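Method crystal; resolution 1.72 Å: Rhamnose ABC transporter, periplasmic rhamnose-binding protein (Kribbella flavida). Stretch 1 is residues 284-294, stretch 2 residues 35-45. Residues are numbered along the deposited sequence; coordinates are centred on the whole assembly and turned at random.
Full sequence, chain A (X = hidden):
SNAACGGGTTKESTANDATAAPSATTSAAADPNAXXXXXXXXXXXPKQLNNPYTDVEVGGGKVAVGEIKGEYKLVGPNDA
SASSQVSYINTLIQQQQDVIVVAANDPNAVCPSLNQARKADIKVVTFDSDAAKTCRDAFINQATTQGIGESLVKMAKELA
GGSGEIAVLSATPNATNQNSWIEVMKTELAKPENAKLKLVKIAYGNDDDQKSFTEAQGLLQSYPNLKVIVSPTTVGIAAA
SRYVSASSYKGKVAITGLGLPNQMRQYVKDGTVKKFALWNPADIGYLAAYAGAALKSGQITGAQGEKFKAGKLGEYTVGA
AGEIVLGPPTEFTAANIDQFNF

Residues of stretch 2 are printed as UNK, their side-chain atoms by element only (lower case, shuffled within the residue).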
# COMPACT_ATOMS: atom_id res chain seq x y z
N ILE A 284 -5.57 4.01 -4.91
CA ILE A 284 -5.52 4.70 -3.62
C ILE A 284 -5.94 6.17 -3.80
O ILE A 284 -6.79 6.68 -3.07
CB ILE A 284 -4.11 4.64 -3.00
CG1 ILE A 284 -3.65 3.19 -2.84
CG2 ILE A 284 -4.10 5.34 -1.64
CD1 ILE A 284 -2.20 3.08 -2.38
N GLY A 285 -5.35 6.83 -4.78
CA GLY A 285 -5.66 8.22 -5.04
C GLY A 285 -7.08 8.39 -5.53
O GLY A 285 -7.77 9.35 -5.19
N TYR A 286 -7.52 7.46 -6.37
CA TYR A 286 -8.88 7.46 -6.91
C TYR A 286 -9.89 7.30 -5.77
O TYR A 286 -10.85 8.07 -5.66
CB TYR A 286 -9.00 6.34 -7.96
CG TYR A 286 -10.32 6.25 -8.69
CD1 TYR A 286 -11.43 5.68 -8.08
CD2 TYR A 286 -10.44 6.69 -9.99
CE1 TYR A 286 -12.64 5.58 -8.76
CE2 TYR A 286 -11.64 6.60 -10.67
CZ TYR A 286 -12.74 6.03 -10.05
OH TYR A 286 -13.94 5.93 -10.72
N LEU A 287 -9.68 6.31 -4.91
CA LEU A 287 -10.58 6.11 -3.79
C LEU A 287 -10.58 7.31 -2.86
O LEU A 287 -11.63 7.71 -2.37
CB LEU A 287 -10.21 4.83 -3.03
CG LEU A 287 -11.02 4.52 -1.77
CD1 LEU A 287 -12.53 4.54 -2.05
CD2 LEU A 287 -10.61 3.16 -1.19
N ALA A 288 -9.40 7.90 -2.62
CA ALA A 288 -9.32 9.06 -1.73
C ALA A 288 -10.19 10.23 -2.22
O ALA A 288 -10.85 10.88 -1.42
CB ALA A 288 -7.86 9.50 -1.56
N ALA A 289 -10.20 10.47 -3.53
CA ALA A 289 -11.02 11.54 -4.09
C ALA A 289 -12.52 11.30 -3.84
O ALA A 289 -13.26 12.20 -3.45
CB ALA A 289 -10.75 11.72 -5.57
N TYR A 290 -12.97 10.07 -4.06
CA TYR A 290 -14.39 9.78 -3.84
C TYR A 290 -14.77 9.86 -2.36
O TYR A 290 -15.85 10.31 -2.02
CB TYR A 290 -14.79 8.43 -4.46
CG TYR A 290 -15.14 8.54 -5.92
CD1 TYR A 290 -16.43 8.89 -6.33
CD2 TYR A 290 -14.19 8.31 -6.91
CE1 TYR A 290 -16.75 9.01 -7.67
CE2 TYR A 290 -14.51 8.43 -8.26
CZ TYR A 290 -15.79 8.78 -8.63
OH TYR A 290 -16.11 8.90 -9.97
N ALA A 291 -13.88 9.40 -1.48
CA ALA A 291 -14.15 9.46 -0.05
C ALA A 291 -14.25 10.92 0.40
O ALA A 291 -15.17 11.30 1.13
CB ALA A 291 -13.03 8.75 0.71
N GLY A 292 -13.31 11.72 -0.07
CA GLY A 292 -13.27 13.14 0.26
C GLY A 292 -14.52 13.84 -0.24
O GLY A 292 -15.13 14.65 0.46
N ALA A 293 -14.90 13.52 -1.47
CA ALA A 293 -16.09 14.12 -2.06
C ALA A 293 -17.35 13.71 -1.32
O ALA A 293 -18.25 14.52 -1.13
CB ALA A 293 -16.21 13.76 -3.53
N ALA A 294 -17.41 12.44 -0.90
CA ALA A 294 -18.55 11.94 -0.14
C ALA A 294 -18.65 12.67 1.17
O ALA A 294 -19.74 13.01 1.61
CB ALA A 294 -18.45 10.43 0.10
N UNK A 35 -26.50 14.19 -3.17
CA UNK A 35 -25.71 14.14 -4.40
C UNK A 35 -24.27 14.59 -4.21
O UNK A 35 -24.02 15.54 -3.46
c UNK A 35 -27.15 16.06 -4.41
c UNK A 35 -26.46 15.10 -5.34
c UNK A 35 -27.52 15.26 -3.19
N UNK A 36 -23.33 13.92 -4.88
CA UNK A 36 -21.95 14.36 -4.87
C UNK A 36 -21.91 15.74 -5.54
O UNK A 36 -22.45 15.92 -6.63
c UNK A 36 -20.03 12.47 -3.50
c UNK A 36 -21.05 13.37 -5.63
c UNK A 36 -19.34 11.55 -5.70
c UNK A 36 -19.79 12.81 -4.95
N UNK A 37 -21.30 16.70 -4.85
CA UNK A 37 -21.19 18.07 -5.35
C UNK A 37 -20.18 18.17 -6.50
O UNK A 37 -19.13 17.52 -6.46
n UNK A 37 -21.16 20.86 0.38
c UNK A 37 -21.89 20.12 -0.71
c UNK A 37 -21.06 20.04 -1.98
c UNK A 37 -20.74 19.02 -4.24
c UNK A 37 -21.72 19.21 -3.09
N UNK A 38 -20.49 19.00 -7.49
CA UNK A 38 -19.53 19.32 -8.55
C UNK A 38 -18.65 20.48 -8.13
O UNK A 38 -18.98 21.23 -7.21
c UNK A 38 -20.27 19.67 -9.85
c UNK A 38 -21.84 18.93 -11.68
c UNK A 38 -21.03 18.52 -10.46
o UNK A 38 -22.10 20.14 -11.86
o UNK A 38 -22.22 18.03 -12.46
N UNK A 39 -17.51 20.64 -8.81
CA UNK A 39 -16.65 21.79 -8.59
C UNK A 39 -15.84 21.77 -7.31
O UNK A 39 -15.29 22.80 -6.90
N UNK A 40 -15.75 20.60 -6.66
CA UNK A 40 -14.95 20.47 -5.44
C UNK A 40 -13.47 20.64 -5.73
O UNK A 40 -12.94 20.03 -6.67
c UNK A 40 -15.17 19.11 -4.80
c UNK A 40 -16.58 18.88 -4.29
c UNK A 40 -16.94 19.96 -3.28
c UNK A 40 -16.71 17.50 -3.68
N UNK A 41 -12.79 21.45 -4.92
CA UNK A 41 -11.35 21.62 -5.04
C UNK A 41 -10.67 20.57 -4.17
O UNK A 41 -10.76 20.61 -2.95
n UNK A 41 -11.56 27.44 -6.42
c UNK A 41 -10.93 23.02 -4.61
c UNK A 41 -11.03 25.48 -4.96
c UNK A 41 -10.61 26.32 -6.15
c UNK A 41 -11.58 24.14 -5.40
N UNK A 42 -10.02 19.60 -4.82
CA UNK A 42 -9.43 18.48 -4.10
C UNK A 42 -7.92 18.48 -4.34
O UNK A 42 -7.47 18.38 -5.48
c UNK A 42 -11.58 17.18 -4.33
c UNK A 42 -10.06 17.15 -4.56
c UNK A 42 -9.42 15.97 -3.81
c UNK A 42 -12.33 15.91 -4.76
N UNK A 43 -7.15 18.62 -3.27
CA UNK A 43 -5.70 18.76 -3.40
C UNK A 43 -5.00 17.55 -2.80
O UNK A 43 -5.44 17.03 -1.78
c UNK A 43 -5.23 20.02 -2.71
N UNK A 44 -3.90 17.12 -3.43
CA UNK A 44 -3.13 15.97 -2.99
C UNK A 44 -1.75 16.40 -2.49
O UNK A 44 -1.05 17.19 -3.14
c UNK A 44 -5.30 14.73 -4.98
c UNK A 44 -6.46 14.00 -5.18
c UNK A 44 -4.26 12.85 -3.95
c UNK A 44 -5.42 12.11 -4.14
o UNK A 44 -7.65 11.94 -4.95
c UNK A 44 -4.19 14.17 -4.37
c UNK A 44 -6.51 12.69 -4.76
c UNK A 44 -2.95 14.98 -4.14
N UNK A 45 -1.37 15.86 -1.33
CA UNK A 45 -0.07 16.12 -0.72
C UNK A 45 0.55 14.78 -0.36
O UNK A 45 0.38 14.27 0.76
c UNK A 45 -0.22 16.97 0.55
c UNK A 45 1.02 17.26 1.42
c UNK A 45 0.66 18.30 2.48
c UNK A 45 2.19 17.73 0.58

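Position 35 carries three side-chain carbons that close a ring onto its own backbone N; it stays clear of the helix and is Pro35. Position 36 has four carbons forked at the second. One terminal carbon lies near the backbone of Ala293 and Ala294 and the other near the ring of Tyr290. This is Leu36: CD1 is 3.6 Å from Ala293 O and CD2 is 4.0 Å from Tyr290 CD1, while CG packs 4.0 Å from Ala293 CB.

At position 37 four carbons run in a row to a nitrogen, which identifies Lys37; its extended chain makes no contact with the helix. Position 38 has three carbons, the third bearing two oxygens, and is Glu38, exposed and out of reach. No side-chain atom is present at position 39, so this is Gly39, whose positive phi of 74° is one that glycine adopts readily where the chain bends before the strand.

Position 40 again has four carbons forked at the second, but here the CA-to-CB bond points toward the helix and the side chain meets the methyl of Ala293. This is Leu40, with CD1 3.8 Å from Ala293 CB. Position 41, four carbons in a row ending in nitrogen, is Lys41, at the start of the strand and out of reach of the helix.

Position 42 has four carbons forked at the first, one arm two carbons long, and its longer arm extends to the backbone of Ala289. It is Ile42, with CD1 4.0 Å from Ala289 O. A single carbon at position 43 gives Ala43, which does not touch the helix. Position 44 holds one carbon followed by a six-carbon ring bearing an oxygen, and that oxygen reaches the backbone of Gly285: Tyr44. Four carbons forked at the second at position 45 make Leu45, also out of reach.

The strand runs at 139° to the helix, with axes 9.8 Å apart at closest approach. Its alternation turns Ile42 and Tyr44 toward the helix, whereas Lys41, Ala43 and Leu45 have no contact with it. The helix meets them with Gly285, Ala288 and Ala289, residues with little or no side chain. The polar link is the hydrogen bond from Tyr44 OH to Gly285 O, 2.6 Å long; the same carbonyl also accepts from Ala289 N at 3.1 Å within the helix. Ala289 CB sits at the edge of the tyrosine ring, 3.2 Å from Tyr44 OH. Farther along, Ala293 CB packs against both Leu36 and Leu40, so apolar packing continues the contact beyond the strand.

Stretch 2 (35-45) PLKEGLKIAYL
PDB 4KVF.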